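Local coordinates for membrane lipoprotein family protein (Aeropyrum pernix, PDB 4PEV) that probably binds nucleosides such as adenosine as the extracellular solute-binding component of an ABC transporter, at residues C[52-64]-C[111-123]. Numbering follows the deposited sequence.
With ADN (adenosine), chain F.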
loop_
_atom_site.group_PDB
_atom_site.type_symbol
_atom_site.label_atom_id
_atom_site.label_comp_id
_atom_site.label_asym_id
_atom_site.label_seq_id
_atom_site.Cartn_x
_atom_site.Cartn_y
_atom_site.Cartn_z
ATOM N N PRO C 52 -8.744 7.284 -31.274
ATOM C CA PRO C 52 -9.383 6.391 -30.319
ATOM C C PRO C 52 -9.670 7.148 -29.012
ATOM O O PRO C 52 -9.966 8.333 -29.056
ATOM C CB PRO C 52 -8.316 5.289 -30.144
ATOM C CG PRO C 52 -7.003 6.000 -30.346
ATOM C CD PRO C 52 -7.281 7.305 -31.074
ATOM N N ILE C 53 -9.583 6.476 -27.870
ATOM C CA ILE C 53 -9.708 7.123 -26.572
ATOM C C ILE C 53 -8.342 7.364 -25.908
ATOM O O ILE C 53 -7.427 6.544 -25.966
ATOM C CB ILE C 53 -10.688 6.324 -25.678
ATOM C CG1 ILE C 53 -12.113 6.755 -26.028
ATOM C CG2 ILE C 53 -10.447 6.540 -24.182
ATOM C CD1 ILE C 53 -13.177 5.825 -25.507
ATOM N N SER C 54 -8.237 8.507 -25.250
ATOM C CA SER C 54 -6.970 9.069 -24.851
ATOM C C SER C 54 -6.964 9.341 -23.350
ATOM O O SER C 54 -7.879 9.987 -22.835
ATOM C CB SER C 54 -6.791 10.361 -25.631
ATOM O OG SER C 54 -5.674 11.075 -25.168
ATOM N N VAL C 55 -5.942 8.851 -22.648
ATOM C CA VAL C 55 -5.899 8.943 -21.192
ATOM C C VAL C 55 -4.556 9.500 -20.760
ATOM O O VAL C 55 -3.516 9.183 -21.345
ATOM C CB VAL C 55 -6.126 7.578 -20.513
ATOM C CG1 VAL C 55 -6.072 7.700 -18.998
ATOM C CG2 VAL C 55 -7.468 6.981 -20.899
ATOM N N LEU C 56 -4.598 10.353 -19.738
ATOM C CA LEU C 56 -3.402 10.884 -19.116
ATOM C C LEU C 56 -3.338 10.314 -17.719
ATOM O O LEU C 56 -4.300 10.421 -16.954
ATOM C CB LEU C 56 -3.452 12.409 -19.040
ATOM C CG LEU C 56 -2.214 13.083 -18.435
ATOM C CD1 LEU C 56 -0.961 12.870 -19.283
ATOM C CD2 LEU C 56 -2.483 14.561 -18.249
ATOM N N VAL C 57 -2.210 9.689 -17.402
ATOM C CA VAL C 57 -1.947 9.206 -16.061
ATOM C C VAL C 57 -0.902 10.110 -15.474
ATOM O O VAL C 57 0.203 10.258 -16.016
ATOM C CB VAL C 57 -1.429 7.771 -16.035
ATOM C CG1 VAL C 57 -1.134 7.354 -14.589
ATOM C CG2 VAL C 57 -2.447 6.833 -16.674
ATOM N N LEU C 58 -1.263 10.706 -14.352
ATOM C CA LEU C 58 -0.569 11.846 -13.832
ATOM C C LEU C 58 -0.135 11.453 -12.430
ATOM O O LEU C 58 -0.950 11.359 -11.517
ATOM C CB LEU C 58 -1.527 13.041 -13.870
ATOM C CG LEU C 58 -1.067 14.503 -13.900
ATOM C CD1 LEU C 58 0.293 14.724 -14.545
ATOM C CD2 LEU C 58 -2.122 15.353 -14.583
ATOM N N PHE C 59 1.151 11.155 -12.289
ATOM C CA PHE C 59 1.694 10.725 -11.027
ATOM C C PHE C 59 1.898 11.884 -10.076
ATOM O O PHE C 59 1.921 13.061 -10.443
ATOM C CB PHE C 59 3.011 9.958 -11.217
ATOM C CG PHE C 59 2.856 8.664 -11.979
ATOM C CD1 PHE C 59 2.108 7.608 -11.447
ATOM C CD2 PHE C 59 3.442 8.504 -13.234
ATOM C CE1 PHE C 59 1.951 6.414 -12.159
ATOM C CE2 PHE C 59 3.301 7.317 -13.942
ATOM C CZ PHE C 59 2.554 6.270 -13.408
ATOM N N ASP C 60 2.050 11.504 -8.823
ATOM C CA ASP C 60 2.146 12.426 -7.725
ATOM C C ASP C 60 3.585 12.864 -7.636
ATOM O O ASP C 60 3.942 13.957 -8.028
ATOM C CB ASP C 60 1.745 11.689 -6.431
ATOM C CG ASP C 60 0.917 12.509 -5.552
ATOM O OD1 ASP C 60 0.659 13.659 -5.946
ATOM O OD2 ASP C 60 0.507 12.011 -4.491
ATOM N N VAL C 61 4.416 11.954 -7.156
ATOM C CA VAL C 61 5.745 12.278 -6.707
ATOM C C VAL C 61 6.729 11.542 -7.599
ATOM O O VAL C 61 7.522 12.163 -8.312
ATOM C CB VAL C 61 5.929 11.829 -5.240
ATOM C CG1 VAL C 61 7.364 12.038 -4.781
ATOM C CG2 VAL C 61 4.944 12.559 -4.335
ATOM N N GLY C 62 6.628 10.217 -7.591
ATOM C CA GLY C 62 7.700 9.377 -8.064
ATOM C C GLY C 62 7.696 9.096 -9.538
ATOM O O GLY C 62 8.722 9.248 -10.200
ATOM N N GLY C 63 6.549 8.679 -10.053
ATOM C CA GLY C 63 6.510 7.970 -11.334
ATOM C C GLY C 63 6.800 6.477 -11.177
ATOM O O GLY C 63 6.918 5.961 -10.063
ATOM N N ARG C 64 6.904 5.778 -12.298
ATOM C CA ARG C 64 7.194 4.344 -12.295
ATOM C C ARG C 64 8.600 4.014 -11.763
ATOM O O ARG C 64 9.447 4.910 -11.617
ATOM C CB ARG C 64 6.995 3.786 -13.699
ATOM C CG ARG C 64 5.546 3.873 -14.164
ATOM C CD ARG C 64 5.402 3.595 -15.649
ATOM N NE ARG C 64 5.826 4.729 -16.460
ATOM C CZ ARG C 64 5.961 4.697 -17.784
ATOM N NH1 ARG C 64 5.705 3.579 -18.451
ATOM N NH2 ARG C 64 6.352 5.784 -18.448
ATOM N N GLU C 111 -7.250 17.198 -24.923
ATOM C CA GLU C 111 -6.661 16.001 -25.571
ATOM C C GLU C 111 -7.023 14.688 -24.886
ATOM O O GLU C 111 -6.857 13.613 -25.476
ATOM C CB GLU C 111 -5.131 16.049 -25.571
ATOM C CG GLU C 111 -4.453 17.280 -26.124
ATOM C CD GLU C 111 -2.941 17.140 -26.049
ATOM O OE1 GLU C 111 -2.417 16.219 -26.708
ATOM O OE2 GLU C 111 -2.270 17.928 -25.334
ATOM N N TYR C 112 -7.471 14.773 -23.635
ATOM C CA TYR C 112 -7.695 13.590 -22.819
ATOM C C TYR C 112 -9.154 13.411 -22.421
ATOM O O TYR C 112 -9.753 14.269 -21.780
ATOM C CB TYR C 112 -6.813 13.637 -21.571
ATOM C CG TYR C 112 -5.379 13.776 -21.926
ATOM C CD1 TYR C 112 -4.674 12.710 -22.439
ATOM C CD2 TYR C 112 -4.733 14.981 -21.782
ATOM C CE1 TYR C 112 -3.350 12.842 -22.813
ATOM C CE2 TYR C 112 -3.412 15.129 -22.132
ATOM C CZ TYR C 112 -2.729 14.057 -22.643
ATOM O OH TYR C 112 -1.416 14.211 -22.986
ATOM N N ASP C 113 -9.695 12.258 -22.792
ATOM C CA ASP C 113 -11.035 11.875 -22.413
ATOM C C ASP C 113 -11.119 11.670 -20.899
ATOM O O ASP C 113 -12.128 11.991 -20.277
ATOM C CB ASP C 113 -11.448 10.624 -23.189
ATOM C CG ASP C 113 -11.357 10.830 -24.703
ATOM O OD1 ASP C 113 -12.291 11.405 -25.317
ATOM O OD2 ASP C 113 -10.326 10.441 -25.285
ATOM N N LEU C 114 -10.040 11.167 -20.312
ATOM C CA LEU C 114 -9.934 10.970 -18.862
ATOM C C LEU C 114 -8.542 11.413 -18.395
ATOM O O LEU C 114 -7.525 11.163 -19.071
ATOM C CB LEU C 114 -10.157 9.491 -18.503
ATOM C CG LEU C 114 -10.172 9.066 -17.030
ATOM C CD1 LEU C 114 -11.346 9.655 -16.268
ATOM C CD2 LEU C 114 -10.193 7.551 -16.928
ATOM N N ILE C 115 -8.510 12.085 -17.250
ATOM C CA ILE C 115 -7.260 12.375 -16.586
ATOM C C ILE C 115 -7.268 11.559 -15.302
ATOM O O ILE C 115 -8.175 11.701 -14.479
ATOM C CB ILE C 115 -7.079 13.880 -16.324
ATOM C CG1 ILE C 115 -6.995 14.634 -17.660
ATOM C CG2 ILE C 115 -5.814 14.143 -15.505
ATOM C CD1 ILE C 115 -6.907 16.138 -17.513
ATOM N N VAL C 116 -6.270 10.688 -15.159
ATOM C CA VAL C 116 -6.150 9.820 -14.003
ATOM C C VAL C 116 -5.100 10.384 -13.064
ATOM O O VAL C 116 -3.960 10.604 -13.460
ATOM C CB VAL C 116 -5.758 8.393 -14.404
ATOM C CG1 VAL C 116 -5.555 7.529 -13.169
ATOM C CG2 VAL C 116 -6.826 7.791 -15.297
ATOM N N LEU C 117 -5.487 10.598 -11.814
ATOM C CA LEU C 117 -4.626 11.280 -10.861
ATOM C C LEU C 117 -4.215 10.327 -9.748
ATOM O O LEU C 117 -5.032 9.933 -8.911
ATOM C CB LEU C 117 -5.346 12.515 -10.309
ATOM C CG LEU C 117 -5.735 13.542 -11.383
ATOM C CD1 LEU C 117 -6.652 14.591 -10.797
ATOM C CD2 LEU C 117 -4.509 14.192 -12.005
ATOM N N VAL C 118 -2.934 9.973 -9.748
ATOM C CA VAL C 118 -2.423 8.888 -8.904
ATOM C C VAL C 118 -1.759 9.429 -7.639
ATOM O O VAL C 118 -0.551 9.688 -7.615
ATOM C CB VAL C 118 -1.427 7.982 -9.684
ATOM C CG1 VAL C 118 -0.844 6.888 -8.797
ATOM C CG2 VAL C 118 -2.109 7.347 -10.880
ATOM N N GLY C 119 -2.556 9.569 -6.589
ATOM C CA GLY C 119 -2.029 9.893 -5.282
ATOM C C GLY C 119 -2.827 10.969 -4.583
ATOM O O GLY C 119 -3.394 11.862 -5.216
ATOM N N PHE C 120 -2.859 10.867 -3.263
ATOM C CA PHE C 120 -3.532 11.824 -2.417
ATOM C C PHE C 120 -3.162 13.281 -2.682
ATOM O O PHE C 120 -4.034 14.140 -2.600
ATOM C CB PHE C 120 -3.249 11.495 -0.943
ATOM C CG PHE C 120 -3.713 12.553 0.001
ATOM C CD1 PHE C 120 -5.068 12.661 0.324
ATOM C CD2 PHE C 120 -2.814 13.475 0.521
ATOM C CE1 PHE C 120 -5.508 13.661 1.170
ATOM C CE2 PHE C 120 -3.247 14.477 1.363
ATOM C CZ PHE C 120 -4.595 14.567 1.690
ATOM N N LEU C 121 -1.893 13.580 -2.975
ATOM C CA LEU C 121 -1.464 14.979 -3.093
ATOM C C LEU C 121 -2.158 15.767 -4.208
ATOM O O LEU C 121 -2.088 17.005 -4.235
ATOM C CB LEU C 121 0.044 15.093 -3.281
ATOM C CG LEU C 121 0.989 14.494 -2.230
ATOM C CD1 LEU C 121 2.428 14.844 -2.594
ATOM C CD2 LEU C 121 0.660 14.988 -0.826
ATOM N N TRP C 122 -2.819 15.054 -5.118
ATOM C CA TRP C 122 -3.639 15.658 -6.173
ATOM C C TRP C 122 -4.997 16.196 -5.702
ATOM O O TRP C 122 -5.687 16.874 -6.450
ATOM C CB TRP C 122 -3.896 14.619 -7.272
ATOM C CG TRP C 122 -2.738 14.401 -8.173
ATOM C CD1 TRP C 122 -2.030 13.253 -8.335
ATOM C CD2 TRP C 122 -2.144 15.370 -9.044
ATOM N NE1 TRP C 122 -1.027 13.447 -9.251
ATOM C CE2 TRP C 122 -1.079 14.735 -9.708
ATOM C CE3 TRP C 122 -2.422 16.715 -9.336
ATOM C CZ2 TRP C 122 -0.286 15.390 -10.636
ATOM C CZ3 TRP C 122 -1.641 17.368 -10.272
ATOM C CH2 TRP C 122 -0.581 16.709 -10.907
ATOM N N GLN C 123 -5.380 15.885 -4.473
ATOM C CA GLN C 123 -6.702 16.223 -3.972
ATOM C C GLN C 123 -6.911 17.719 -3.840
ATOM O O GLN C 123 -7.947 18.229 -4.211
ATOM C CB GLN C 123 -6.922 15.584 -2.619
ATOM C CG GLN C 123 -8.369 15.498 -2.233
ATOM C CD GLN C 123 -8.522 15.200 -0.768
ATOM O OE1 GLN C 123 -8.418 14.051 -0.331
ATOM N NE2 GLN C 123 -8.752 16.239 0.005
HETATM O "O5'" ADN F . 3.660 2.436 -0.417
HETATM C "C5'" ADN F . 2.708 2.566 0.656
HETATM C "C4'" ADN F . 1.573 3.566 0.414
HETATM O "O4'" ADN F . 2.053 4.910 0.318
HETATM C "C3'" ADN F . 0.739 3.380 -0.850
HETATM O "O3'" ADN F . -0.247 2.351 -0.704
HETATM C "C2'" ADN F . 0.147 4.771 -1.050
HETATM O "O2'" ADN F . -1.022 5.008 -0.255
HETATM C "C1'" ADN F . 1.260 5.674 -0.586
HETATM N N9 ADN F . 2.116 6.089 -1.714
HETATM C C8 ADN F . 3.109 5.379 -2.300
HETATM N N7 ADN F . 3.696 6.085 -3.302
HETATM C C5 ADN F . 3.065 7.278 -3.348
HETATM C C6 ADN F . 3.154 8.512 -4.156
HETATM N N6 ADN F . 4.065 8.603 -5.143
HETATM N N1 ADN F . 2.296 9.527 -3.885
HETATM C C2 ADN F . 1.369 9.448 -2.907
HETATM N N3 ADN F . 1.229 8.362 -2.137
HETATM C C4 ADN F . 2.024 7.270 -2.306
#
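Asp60 turns its carboxylate to Leu121 and to the adenine of bound adenosine. OD2 takes the backbone N-H of Leu121 on its syn side (3.2 Å) and lies 3.1 Å from N1 of adenosine, while OD1 sits over one face of the Trp122 ring, 3.6 Å from its CD1. This bond from the backbone N-H of Leu121, in the 3-10 segment 120-122, probably helps to fix the rotation of a carboxylate in the ligand pocket, which Asp142 and Asp282 help to complete. The Trp122 indole stands about square to the Leu58 side chain: CZ2 meets Leu58 CG at 3.5 Å, and Leu117 CD2 covers the centre of one ring face. Leu58 and Leu117 run side by side, pointing the same way. They belong to neighbouring parallel strands, 54-59 and 114-118, whose axes diverge by 18°, while Asp60 and Trp122 follow the strand ends; these are interior strands of the six-stranded parallel sheet in one lobe of this periplasmic-binding-protein fold, and the pocket lies beyond their C-terminal ends. Backbone bonds alternate in direction: Leu56 N gives to Leu114 O and Leu56 O receives Val116 N (2.7 Å), then Leu58 N gives to Val116 O and Leu58 O receives Val118 N. On the face carrying Leu56 and Leu58, helix 99-108 packs against Leu56 and Leu117. At the N-terminal end, Leu56 CB lies over the centre of the Tyr112 ring, 3.6 Å from its centroid and 11° off the normal, a CH-pi contact. Ser54 is gripped by three bonds: OG, anti to its own N (chi1 172°), reaches Glu111 O, its N-H meets the anti side of Asp113 OD2 at 2.8 Å, and its O accepts Asp113 N.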